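Side-chain contacts in cytochrome c family protein (Geobacter sulfurreducens, PDB 3OUQ), which probably carries electrons along a chain of closely spaced c-type hemes, this piece being the N-terminal hexaheme part of a longer dodecaheme protein: residues K66-A71 and V77-G82; Y89-A94 and K156-M161; R119-G124 and G139-D144. One frame throughout, in Å; residues are numbered along the deposited sequence.

Interaction 1 of 3, residues K66-A71 and V77-G82; sequences KAFSVA and VRCHSG. With HEC (heme c), chain D.
A chi1 of 53° sets CG of Phe68 between its own backbone N and carbonyl carbon and swings the ring toward Arg78, whose chain, bent at chi2 and chi3, folds back along that ring. The arginine therefore touches the phenyl group twice. Near its root, CB stands over one face in a CH-pi contact, 3.7 Å from the ring centroid and 21° off the normal. At its end the guanidinium passes the CD2-CE2 rim and turns one face to CE2, the two planes 47° apart, with Arg78 NH1 3.2 Å from Phe68 CD2 and Arg78 CZ 3.4 Å from Phe68 CE2. The rim of the ring meets the heme attachment: Cys79 SG lies at the edge, 3.9 Å from Phe68 CE1, and the heme methyl CMC is 3.8 Å from the same CE1. Cys79 SG is bonded covalently to the heme CAC, as expected for the end of a CXXCH motif. His80 NE2 binds the heme iron, FE, at 2.0 Å; Met49 is the other axial ligand. Phe68 also accepts a hydrogen bond at its carbonyl from His62, the axial ligand of a different heme. Cut back to an alanine here, the ring would be gone, and the guanidinium would probably be left freer to turn, with a gap opened beside the Cys79 thioether. Arg78 NH2 makes a weak hydrogen bond to a propionate of another heme, so the ring-packed arginine brings positive charge to that carboxylate and is likely to temper its negative charge.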
loop_
_atom_site.group_PDB
_atom_site.type_symbol
_atom_site.label_atom_id
_atom_site.label_comp_id
_atom_site.label_asym_id
_atom_site.label_seq_id
_atom_site.Cartn_x
_atom_site.Cartn_y
_atom_site.Cartn_z
ATOM N N LYS A 66 3.883 21.039 -4.446
ATOM C CA LYS A 66 4.275 20.996 -5.854
ATOM C C LYS A 66 3.306 20.195 -6.714
ATOM O O LYS A 66 2.890 20.645 -7.782
ATOM C CB LYS A 66 5.678 20.394 -5.996
ATOM N N ALA A 67 2.969 19.000 -6.244
ATOM C CA ALA A 67 2.063 18.116 -6.959
ATOM C C ALA A 67 1.215 17.391 -5.934
ATOM O O ALA A 67 1.543 17.403 -4.746
ATOM C CB ALA A 67 2.854 17.125 -7.769
ATOM N N PHE A 68 0.133 16.759 -6.384
ATOM C CA PHE A 68 -0.740 16.048 -5.463
ATOM C C PHE A 68 0.074 15.215 -4.481
ATOM O O PHE A 68 1.125 14.684 -4.822
ATOM C CB PHE A 68 -1.726 15.178 -6.238
ATOM C CG PHE A 68 -1.082 14.261 -7.230
ATOM C CD1 PHE A 68 -0.561 13.038 -6.832
ATOM C CD2 PHE A 68 -1.004 14.621 -8.573
ATOM C CE1 PHE A 68 0.021 12.183 -7.748
ATOM C CE2 PHE A 68 -0.425 13.773 -9.499
ATOM C CZ PHE A 68 0.092 12.546 -9.082
ATOM N N SER A 69 -0.414 15.130 -3.251
ATOM C CA SER A 69 0.262 14.394 -2.188
ATOM C C SER A 69 0.039 12.881 -2.237
ATOM O O SER A 69 -0.991 12.400 -2.722
ATOM C CB SER A 69 -0.207 14.930 -0.827
ATOM O OG SER A 69 0.332 14.183 0.247
ATOM N N VAL A 70 1.017 12.141 -1.723
ATOM C CA VAL A 70 0.948 10.689 -1.667
ATOM C C VAL A 70 0.146 10.296 -0.432
ATOM O O VAL A 70 -0.121 9.119 -0.200
ATOM C CB VAL A 70 2.354 10.060 -1.569
ATOM C CG1 VAL A 70 3.102 10.263 -2.865
ATOM C CG2 VAL A 70 3.129 10.682 -0.428
ATOM N N ALA A 71 -0.238 11.297 0.353
ATOM C CA ALA A 71 -1.001 11.072 1.571
ATOM C C ALA A 71 -2.458 11.515 1.447
ATOM O O ALA A 71 -3.023 12.098 2.376
ATOM C CB ALA A 71 -0.339 11.789 2.724
ATOM N N VAL A 77 -5.509 7.147 -6.765
ATOM C CA VAL A 77 -5.857 6.845 -8.146
ATOM C C VAL A 77 -4.973 7.582 -9.151
ATOM O O VAL A 77 -4.876 7.155 -10.295
ATOM C CB VAL A 77 -7.311 7.204 -8.454
ATOM C CG1 VAL A 77 -7.511 8.707 -8.336
ATOM C CG2 VAL A 77 -7.667 6.738 -9.850
ATOM N N ARG A 78 -4.344 8.685 -8.736
ATOM C CA ARG A 78 -3.461 9.455 -9.626
ATOM C C ARG A 78 -2.223 8.660 -10.044
ATOM O O ARG A 78 -1.621 8.950 -11.073
ATOM C CB ARG A 78 -3.000 10.763 -8.968
ATOM C CG ARG A 78 -4.085 11.811 -8.737
ATOM C CD ARG A 78 -4.802 12.208 -10.017
ATOM N NE ARG A 78 -3.922 12.822 -11.011
ATOM C CZ ARG A 78 -3.493 14.082 -10.966
ATOM N NH1 ARG A 78 -3.856 14.874 -9.974
ATOM N NH2 ARG A 78 -2.715 14.556 -11.926
ATOM N N CYS A 79 -1.833 7.675 -9.241
ATOM C CA CYS A 79 -0.683 6.835 -9.569
ATOM C C CYS A 79 -1.094 5.368 -9.744
ATOM O O CYS A 79 -0.778 4.747 -10.764
ATOM C CB CYS A 79 0.385 6.939 -8.485
ATOM S SG CYS A 79 1.224 8.550 -8.408
ATOM N N HIS A 80 -1.800 4.824 -8.754
ATOM C CA HIS A 80 -2.265 3.441 -8.787
ATOM C C HIS A 80 -3.578 3.330 -9.558
ATOM O O HIS A 80 -4.475 4.147 -9.372
ATOM C CB HIS A 80 -2.464 2.944 -7.360
ATOM C CG HIS A 80 -1.209 2.940 -6.550
ATOM N ND1 HIS A 80 -0.296 1.911 -6.549
ATOM C CD2 HIS A 80 -0.696 3.883 -5.725
ATOM C CE1 HIS A 80 0.713 2.257 -5.741
ATOM N NE2 HIS A 80 0.511 3.446 -5.219
ATOM N N SER A 81 -3.697 2.322 -10.421
ATOM C CA SER A 81 -4.917 2.136 -11.207
ATOM C C SER A 81 -6.081 1.782 -10.289
ATOM O O SER A 81 -7.145 2.407 -10.337
ATOM C CB SER A 81 -4.725 1.025 -12.243
ATOM O OG SER A 81 -4.543 -0.239 -11.626
ATOM N N GLY A 82 -5.873 0.774 -9.451
ATOM C CA GLY A 82 -6.906 0.362 -8.520
ATOM C C GLY A 82 -6.326 0.054 -7.152
ATOM O O GLY A 82 -5.367 0.688 -6.715
HETATM FE FE HEC D . 1.593 4.155 -3.728
HETATM C CHA HEC D . 3.917 1.626 -3.681
HETATM C CHB HEC D . -0.469 2.287 -1.810
HETATM C CHC HEC D . -0.472 6.816 -3.430
HETATM C CHD HEC D . 3.456 5.826 -6.046
HETATM N NA HEC D . 1.689 2.336 -2.955
HETATM C C1A HEC D . 2.787 1.482 -2.897
HETATM C C2A HEC D . 2.511 0.323 -2.081
HETATM C C3A HEC D . 1.211 0.438 -1.704
HETATM C C4A HEC D . 0.701 1.676 -2.256
HETATM C CMA HEC D . 0.467 -0.502 -0.766
HETATM C CAA HEC D . 3.480 -0.772 -1.653
HETATM C CBA HEC D . 4.391 -0.367 -0.499
HETATM C CGA HEC D . 3.622 0.063 0.736
HETATM O O1A HEC D . 2.868 -0.762 1.283
HETATM O O2A HEC D . 3.764 1.226 1.160
HETATM N NB HEC D . -0.041 4.522 -2.704
HETATM C C1B HEC D . -0.789 3.636 -1.966
HETATM C C2B HEC D . -1.928 4.281 -1.370
HETATM C C3B HEC D . -1.867 5.556 -1.762
HETATM C C4B HEC D . -0.729 5.694 -2.623
HETATM C CMB HEC D . -3.017 3.619 -0.520
HETATM C CAB HEC D . -2.802 6.666 -1.376
HETATM C CBB HEC D . -2.683 7.226 0.013
HETATM N NC HEC D . 1.511 5.964 -4.560
HETATM C C1C HEC D . 0.569 6.944 -4.351
HETATM C C2C HEC D . 0.855 8.129 -5.139
HETATM C C3C HEC D . 1.920 7.826 -5.916
HETATM C C4C HEC D . 2.367 6.504 -5.506
HETATM C CMC HEC D . 0.200 9.508 -5.048
HETATM C CAC HEC D . 2.439 8.680 -7.083
HETATM C CBC HEC D . 3.036 10.017 -6.675
HETATM N ND HEC D . 3.252 3.736 -4.740
HETATM C C1D HEC D . 3.849 4.523 -5.710
HETATM C C2D HEC D . 5.077 3.909 -6.175
HETATM C C3D HEC D . 5.259 2.760 -5.439
HETATM C C4D HEC D . 4.103 2.654 -4.588
HETATM C CMD HEC D . 6.011 4.462 -7.251
HETATM C CAD HEC D . 6.501 1.861 -5.394
HETATM C CBD HEC D . 7.690 2.611 -4.824
HETATM C CGD HEC D . 8.949 1.766 -4.765
HETATM O O1D HEC D . 10.027 2.324 -4.473
HETATM O O2D HEC D . 8.865 0.546 -5.004
#

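Interaction 2 of 3, residues Y89-A94 and K156-M161; sequences YRMKGA and KCHKGM. With HEC (heme c), chain G.
The end of a CXXCH heme-binding motif, Cys157 and His158, meets residues 89-94 here, where Met91 and Ala94 pack against the axial histidine. Cys157 SG carries the thioether to the heme CAC. His158 NE2 binds the heme iron, FE, at 2.0 Å opposite Met129, giving His/Met coordination. Met91 SD stands at the edge of the imidazole in a sulfur-aromatic contact, 4.8 Å from the His158 ring centroid and 81° off the normal. Ala94 CB comes obliquely to the same ring, 3.7 Å from His158 ND1, and also touches Met161 SD at 3.5 Å, so one methyl touches both the histidine and the C-terminal methionine. A hydrogen bond from ND1 to Gly95 O holds the imidazole in its rotation. The heme is lined as well: Tyr89 sets one ring face against the methyl CMD, 3.7 Å from CG, and Met91 CB lies 3.8 Å from the propionate carbon CAA. Residues 90-94 belong to the connection between strands 87-89 and 97-99 of an antiparallel hairpin; Ala97 touches both Met91 and His158, and residues 158-161 continue from helix 154-157 to the C-terminus, with a backbone hydrogen bond between Lys159 and Glu96.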
loop_
_atom_site.group_PDB
_atom_site.type_symbol
_atom_site.label_atom_id
_atom_site.label_comp_id
_atom_site.label_asym_id
_atom_site.label_seq_id
_atom_site.Cartn_x
_atom_site.Cartn_y
_atom_site.Cartn_z
ATOM N N TYR A 89 -3.267 -15.682 1.660
ATOM C CA TYR A 89 -2.292 -15.926 2.714
ATOM C C TYR A 89 -2.213 -17.425 2.986
ATOM O O TYR A 89 -3.242 -18.097 3.145
ATOM C CB TYR A 89 -2.690 -15.205 4.003
ATOM C CG TYR A 89 -2.605 -13.706 3.937
ATOM C CD1 TYR A 89 -3.591 -12.958 3.292
ATOM C CD2 TYR A 89 -1.539 -13.027 4.527
ATOM C CE1 TYR A 89 -3.521 -11.577 3.245
ATOM C CE2 TYR A 89 -1.459 -11.644 4.479
ATOM C CZ TYR A 89 -2.454 -10.931 3.839
ATOM O OH TYR A 89 -2.387 -9.568 3.808
ATOM N N ARG A 90 -0.994 -17.946 3.035
ATOM C CA ARG A 90 -0.791 -19.363 3.289
ATOM C C ARG A 90 -0.025 -19.550 4.585
ATOM O O ARG A 90 0.823 -18.735 4.950
ATOM C CB ARG A 90 -0.039 -20.006 2.130
ATOM N N MET A 91 -0.338 -20.630 5.286
ATOM C CA MET A 91 0.301 -20.939 6.555
ATOM C C MET A 91 -0.022 -22.380 6.910
ATOM O O MET A 91 -0.915 -22.988 6.307
ATOM C CB MET A 91 -0.217 -20.006 7.655
ATOM C CG MET A 91 -1.410 -19.116 7.266
ATOM S SD MET A 91 -2.926 -20.013 6.845
ATOM C CE MET A 91 -3.755 -18.820 5.854
ATOM N N LYS A 92 0.705 -22.936 7.875
ATOM C CA LYS A 92 0.441 -24.309 8.291
ATOM C C LYS A 92 -0.627 -24.280 9.381
ATOM O O LYS A 92 -0.560 -23.461 10.300
ATOM C CB LYS A 92 1.718 -24.970 8.825
ATOM N N GLY A 93 -1.622 -25.153 9.262
ATOM C CA GLY A 93 -2.663 -25.210 10.271
ATOM C C GLY A 93 -4.031 -24.696 9.873
ATOM O O GLY A 93 -4.966 -24.772 10.663
ATOM N N ALA A 94 -4.165 -24.164 8.663
ATOM C CA ALA A 94 -5.458 -23.661 8.218
ATOM C C ALA A 94 -5.508 -23.416 6.715
ATOM O O ALA A 94 -4.479 -23.315 6.049
ATOM C CB ALA A 94 -5.800 -22.385 8.963
ATOM N N LYS A 156 -14.577 -17.506 8.496
ATOM C CA LYS A 156 -14.942 -16.315 7.744
ATOM C C LYS A 156 -13.745 -15.786 6.973
ATOM O O LYS A 156 -13.912 -15.099 5.968
ATOM C CB LYS A 156 -15.494 -15.228 8.672
ATOM C CG LYS A 156 -16.974 -15.390 8.977
ATOM C CD LYS A 156 -17.496 -14.307 9.906
ATOM C CE LYS A 156 -19.019 -14.397 10.065
ATOM N NZ LYS A 156 -19.569 -13.388 11.030
ATOM N N CYS A 157 -12.541 -16.118 7.426
ATOM C CA CYS A 157 -11.330 -15.660 6.748
ATOM C C CYS A 157 -10.534 -16.807 6.129
ATOM O O CYS A 157 -9.955 -16.664 5.054
ATOM C CB CYS A 157 -10.427 -14.898 7.719
ATOM S SG CYS A 157 -11.128 -13.369 8.420
ATOM N N HIS A 158 -10.502 -17.946 6.812
ATOM C CA HIS A 158 -9.762 -19.097 6.323
ATOM C C HIS A 158 -10.652 -20.085 5.561
ATOM O O HIS A 158 -11.817 -20.298 5.904
ATOM C CB HIS A 158 -9.071 -19.788 7.496
ATOM C CG HIS A 158 -7.984 -18.970 8.125
ATOM N ND1 HIS A 158 -6.660 -19.011 7.739
ATOM C CD2 HIS A 158 -8.041 -18.079 9.148
ATOM C CE1 HIS A 158 -5.975 -18.171 8.528
ATOM N NE2 HIS A 158 -6.771 -17.580 9.399
ATOM N N LYS A 159 -10.090 -20.679 4.514
ATOM C CA LYS A 159 -10.817 -21.636 3.692
ATOM C C LYS A 159 -10.641 -23.030 4.284
ATOM O O LYS A 159 -9.754 -23.245 5.117
ATOM C CB LYS A 159 -10.290 -21.601 2.253
ATOM N N GLY A 160 -11.483 -23.972 3.857
ATOM C CA GLY A 160 -11.397 -25.323 4.379
ATOM C C GLY A 160 -11.849 -25.300 5.822
ATOM O O GLY A 160 -11.637 -26.241 6.588
ATOM N N MET A 161 -12.477 -24.189 6.187
ATOM C CA MET A 161 -12.990 -23.964 7.528
ATOM C C MET A 161 -14.168 -23.000 7.375
ATOM O O MET A 161 -15.284 -23.344 7.825
ATOM C CB MET A 161 -11.901 -23.342 8.407
ATOM C CG MET A 161 -10.652 -24.201 8.535
ATOM S SD MET A 161 -9.205 -23.295 9.117
ATOM C CE MET A 161 -9.517 -23.253 10.859
ATOM O OXT MET A 161 -13.957 -21.914 6.783
HETATM FE FE HEC G . -6.023 -16.683 11.031
HETATM C CHA HEC G . -2.806 -16.413 10.049
HETATM C CHB HEC G . -5.392 -19.904 12.105
HETATM C CHC HEC G . -9.133 -16.785 12.451
HETATM C CHD HEC G . -6.888 -14.037 9.068
HETATM N NA HEC G . -4.431 -17.871 11.109
HETATM C C1A HEC G . -3.136 -17.531 10.785
HETATM C C2A HEC G . -2.220 -18.603 11.059
HETATM C C3A HEC G . -2.963 -19.650 11.447
HETATM C C4A HEC G . -4.344 -19.199 11.519
HETATM C CMA HEC G . -2.410 -21.047 11.684
HETATM C CAA HEC G . -0.716 -18.542 11.088
HETATM C CBA HEC G . -0.184 -17.817 12.321
HETATM C CGA HEC G . -0.533 -18.530 13.618
HETATM O O1A HEC G . -0.232 -19.738 13.717
HETATM O O2A HEC G . -1.101 -17.889 14.532
HETATM N NB HEC G . -7.011 -18.012 12.131
HETATM C C1B HEC G . -6.614 -19.313 12.469
HETATM C C2B HEC G . -7.590 -19.906 13.364
HETATM C C3B HEC G . -8.552 -18.995 13.576
HETATM C C4B HEC G . -8.260 -17.856 12.728
HETATM C CMB HEC G . -7.570 -21.293 13.972
HETATM C CAB HEC G . -9.596 -19.126 14.675
HETATM C CBB HEC G . -9.445 -18.174 15.851
HETATM N NC HEC G . -7.620 -15.542 10.938
HETATM C C1C HEC G . -8.832 -15.683 11.613
HETATM C C2C HEC G . -9.714 -14.579 11.289
HETATM C C3C HEC G . -9.122 -13.834 10.338
HETATM C C4C HEC G . -7.803 -14.435 10.103
HETATM C CMC HEC G . -11.062 -14.274 11.888
HETATM C CAC HEC G . -9.795 -12.773 9.486
HETATM C CBC HEC G . -10.046 -11.461 10.196
HETATM N ND HEC G . -5.075 -15.522 9.763
HETATM C C1D HEC G . -5.605 -14.572 8.904
HETATM C C2D HEC G . -4.561 -14.036 8.063
HETATM C C3D HEC G . -3.409 -14.604 8.462
HETATM C C4D HEC G . -3.728 -15.514 9.514
HETATM C CMD HEC G . -4.672 -13.043 6.928
HETATM C CAD HEC G . -1.995 -14.397 7.950
HETATM C CBD HEC G . -1.424 -13.065 8.348
HETATM C CGD HEC G . 0.073 -13.018 8.198
HETATM O O1D HEC G . 0.652 -11.924 8.350
HETATM O O2D HEC G . 0.675 -14.080 7.938
#

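Interaction 3 of 3, residues R119-G124 and G139-D144; sequences REITGG and GACHND. With HEC (heme c), chain F.
Just ahead of Ala140, whose methyl meets Ile121, Gly139 offers its carbonyl to the side chain of Asn143: ND2 of Asn143 lies 3.1 Å from Gly139 O, tilted 23° from the carbonyl plane. This bond ties the start of the segment to the turn that follows the CXXCH motif. Ala140 then directs CB toward the helix and packs on the isoleucine's longer branch, 3.3 Å from Ile121 CG1 and 3.7 Å from Ile121 CD1. The next residue, Cys141, is joined through SG to the heme CAC, and that sulfur is approached at 4.3 Å by Ile121 CD1. With chi1 at -63°, CG1 of the isoleucine sits beside its backbone N and reaches the alanine. CG2 reaches the heme methyl CMC at 3.7 Å, and CD1 at the end of the longer branch touches that methyl as well, so the isoleucine fills the angle between Ala140 and the heme edge. His142 follows as axial ligand, NE2 binding the iron at 2.0 Å, and His104 completes a bis-histidine pair. Its ND1 is hydrogen-bonded to Phe148 O, which fixes the turn of the imidazole. Asn143 also receives the backbone N of Lys145 at OD1. The contact thus joins the short helix 119-122 to the loop between helices 129-133 and 154-157, and a backbone hydrogen bond between Glu120 and Ser137 fastens the same helix just upstream.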
loop_
_atom_site.group_PDB
_atom_site.type_symbol
_atom_site.label_atom_id
_atom_site.label_comp_id
_atom_site.label_asym_id
_atom_site.label_seq_id
_atom_site.Cartn_x
_atom_site.Cartn_y
_atom_site.Cartn_z
ATOM N N ARG A 119 1.056 1.642 10.642
ATOM C CA ARG A 119 2.144 0.695 10.901
ATOM C C ARG A 119 1.696 -0.553 11.648
ATOM O O ARG A 119 2.265 -1.624 11.462
ATOM C CB ARG A 119 3.281 1.376 11.666
ATOM N N GLU A 120 0.673 -0.433 12.485
ATOM C CA GLU A 120 0.213 -1.605 13.219
ATOM C C GLU A 120 -0.597 -2.550 12.328
ATOM O O GLU A 120 -0.710 -3.738 12.620
ATOM C CB GLU A 120 -0.615 -1.184 14.437
ATOM C CG GLU A 120 -0.281 -1.981 15.702
ATOM N N ILE A 121 -1.139 -2.026 11.232
ATOM C CA ILE A 121 -1.936 -2.829 10.316
ATOM C C ILE A 121 -1.146 -3.403 9.143
ATOM O O ILE A 121 -1.516 -4.441 8.588
ATOM C CB ILE A 121 -3.113 -2.012 9.735
ATOM C CG1 ILE A 121 -4.070 -1.589 10.852
ATOM C CG2 ILE A 121 -3.865 -2.832 8.704
ATOM C CD1 ILE A 121 -5.349 -0.959 10.351
ATOM N N THR A 122 -0.052 -2.754 8.761
ATOM C CA THR A 122 0.705 -3.242 7.615
ATOM C C THR A 122 2.173 -3.573 7.839
ATOM O O THR A 122 2.791 -4.248 7.012
ATOM C CB THR A 122 0.631 -2.236 6.455
ATOM O OG1 THR A 122 1.336 -2.765 5.327
ATOM C CG2 THR A 122 1.259 -0.902 6.859
ATOM N N GLY A 123 2.726 -3.114 8.954
ATOM C CA GLY A 123 4.134 -3.343 9.230
ATOM C C GLY A 123 4.617 -4.742 9.556
ATOM O O GLY A 123 5.802 -4.922 9.841
ATOM N N GLY A 124 3.750 -5.744 9.503
ATOM C CA GLY A 124 4.210 -7.076 9.842
ATOM C C GLY A 124 4.508 -8.041 8.712
ATOM O O GLY A 124 4.234 -7.768 7.545
ATOM N N GLY A 139 -6.276 -7.743 13.214
ATOM C CA GLY A 139 -6.768 -7.442 14.548
ATOM C C GLY A 139 -7.027 -5.982 14.851
ATOM O O GLY A 139 -7.795 -5.660 15.754
ATOM N N ALA A 140 -6.393 -5.080 14.116
ATOM C CA ALA A 140 -6.628 -3.667 14.360
ATOM C C ALA A 140 -8.109 -3.294 14.160
ATOM O O ALA A 140 -8.550 -2.251 14.632
ATOM C CB ALA A 140 -5.751 -2.837 13.462
ATOM N N CYS A 141 -8.878 -4.141 13.479
ATOM C CA CYS A 141 -10.298 -3.850 13.256
ATOM C C CYS A 141 -11.223 -5.018 13.539
ATOM O O CYS A 141 -12.414 -4.823 13.758
ATOM C CB CYS A 141 -10.555 -3.429 11.818
ATOM S SG CYS A 141 -9.450 -2.148 11.168
ATOM N N HIS A 142 -10.687 -6.233 13.487
ATOM C CA HIS A 142 -11.477 -7.435 13.740
ATOM C C HIS A 142 -11.333 -7.807 15.206
ATOM O O HIS A 142 -10.599 -8.726 15.565
ATOM C CB HIS A 142 -10.993 -8.558 12.825
ATOM C CG HIS A 142 -11.469 -8.418 11.412
ATOM N ND1 HIS A 142 -12.720 -8.800 10.978
ATOM C CD2 HIS A 142 -10.864 -7.855 10.337
ATOM C CE1 HIS A 142 -12.836 -8.463 9.690
ATOM N NE2 HIS A 142 -11.736 -7.884 9.253
ATOM N N ASN A 143 -12.053 -7.077 16.049
ATOM C CA ASN A 143 -11.995 -7.260 17.493
ATOM C C ASN A 143 -13.370 -7.185 18.158
ATOM O O ASN A 143 -13.468 -6.974 19.363
ATOM C CB ASN A 143 -11.100 -6.173 18.066
ATOM C CG ASN A 143 -11.385 -4.818 17.442
ATOM O OD1 ASN A 143 -12.513 -4.328 17.485
ATOM N ND2 ASN A 143 -10.364 -4.215 16.842
ATOM N N ASP A 144 -14.421 -7.358 17.365
ATOM C CA ASP A 144 -15.802 -7.299 17.841
ATOM C C ASP A 144 -16.321 -5.886 18.088
ATOM O O ASP A 144 -17.494 -5.706 18.413
ATOM C CB ASP A 144 -15.985 -8.155 19.086
ATOM C CG ASP A 144 -16.214 -9.609 18.751
ATOM O OD1 ASP A 144 -16.008 -10.457 19.643
ATOM O OD2 ASP A 144 -16.610 -9.903 17.596
HETATM FE FE HEC F . -11.701 -7.183 7.354
HETATM C CHA HEC F . -14.983 -7.640 6.745
HETATM C CHB HEC F . -11.042 -10.367 6.310
HETATM C CHC HEC F . -8.359 -6.582 7.727
HETATM C CHD HEC F . -12.385 -4.044 8.508
HETATM N NA HEC F . -12.777 -8.698 6.689
HETATM C C1A HEC F . -14.126 -8.696 6.460
HETATM C C2A HEC F . -14.577 -9.973 5.968
HETATM C C3A HEC F . -13.475 -10.761 5.854
HETATM C C4A HEC F . -12.359 -9.959 6.320
HETATM C CMA HEC F . -13.431 -12.200 5.339
HETATM C CAA HEC F . -16.030 -10.338 5.671
HETATM C CBA HEC F . -16.146 -10.333 4.162
HETATM C CGA HEC F . -17.543 -10.644 3.689
HETATM O O1A HEC F . -18.176 -11.538 4.293
HETATM O O2A HEC F . -18.000 -10.005 2.711
HETATM N NB HEC F . -10.068 -8.216 7.045
HETATM C C1B HEC F . -9.979 -9.545 6.666
HETATM C C2B HEC F . -8.594 -9.986 6.656
HETATM C C3B HEC F . -7.844 -8.934 7.053
HETATM C C4B HEC F . -8.765 -7.823 7.257
HETATM C CMB HEC F . -8.065 -11.330 6.170
HETATM C CAB HEC F . -6.331 -8.916 7.272
HETATM C CBB HEC F . -5.440 -9.196 6.088
HETATM N NC HEC F . -10.621 -5.653 7.969
HETATM C C1C HEC F . -9.232 -5.575 8.098
HETATM C C2C HEC F . -8.853 -4.314 8.746
HETATM C C3C HEC F . -10.007 -3.631 8.941
HETATM C C4C HEC F . -11.077 -4.436 8.452
HETATM C CMC HEC F . -7.442 -3.869 9.093
HETATM C CAC HEC F . -10.227 -2.281 9.551
HETATM C CBC HEC F . -9.715 -1.158 8.676
HETATM N ND HEC F . -13.323 -6.107 7.658
HETATM C C1D HEC F . -13.435 -4.829 8.150
HETATM C C2D HEC F . -14.813 -4.356 8.127
HETATM C C3D HEC F . -15.567 -5.378 7.697
HETATM C C4D HEC F . -14.626 -6.450 7.344
HETATM C CMD HEC F . -15.298 -2.940 8.389
HETATM C CAD HEC F . -17.080 -5.408 7.748
HETATM C CBD HEC F . -17.584 -6.491 8.695
HETATM C CGD HEC F . -19.095 -6.469 8.871
HETATM O O1D HEC F . -19.618 -5.463 9.407
HETATM O O2D HEC F . -19.758 -7.457 8.474
#

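Overall arrangement
Each contact sets a loop or short helix against the end of a CXXCH motif. None is a true core contact: in each a buried residue (Phe68, His158, Cys141) meets less buried ones, and interaction 2, farthest from the middle, alone includes an exposed touching residue, the C-terminal Met161. Interaction 1 lies in the first cytochrome c7-like region, across the chain's centre from the others. Interaction 3 is nested inside the loop that interaction 2 closes, nearest atoms about 5 Å apart. Interaction 1 packs an arginine on a phenyl ring, by CH-pi contact and beside a thioether; interaction 2 is sulfur-rich, interaction 3 aliphatic and thioether. The hemes of interactions 1 and 2 have His/Met ligation, that of interaction 3 two histidines.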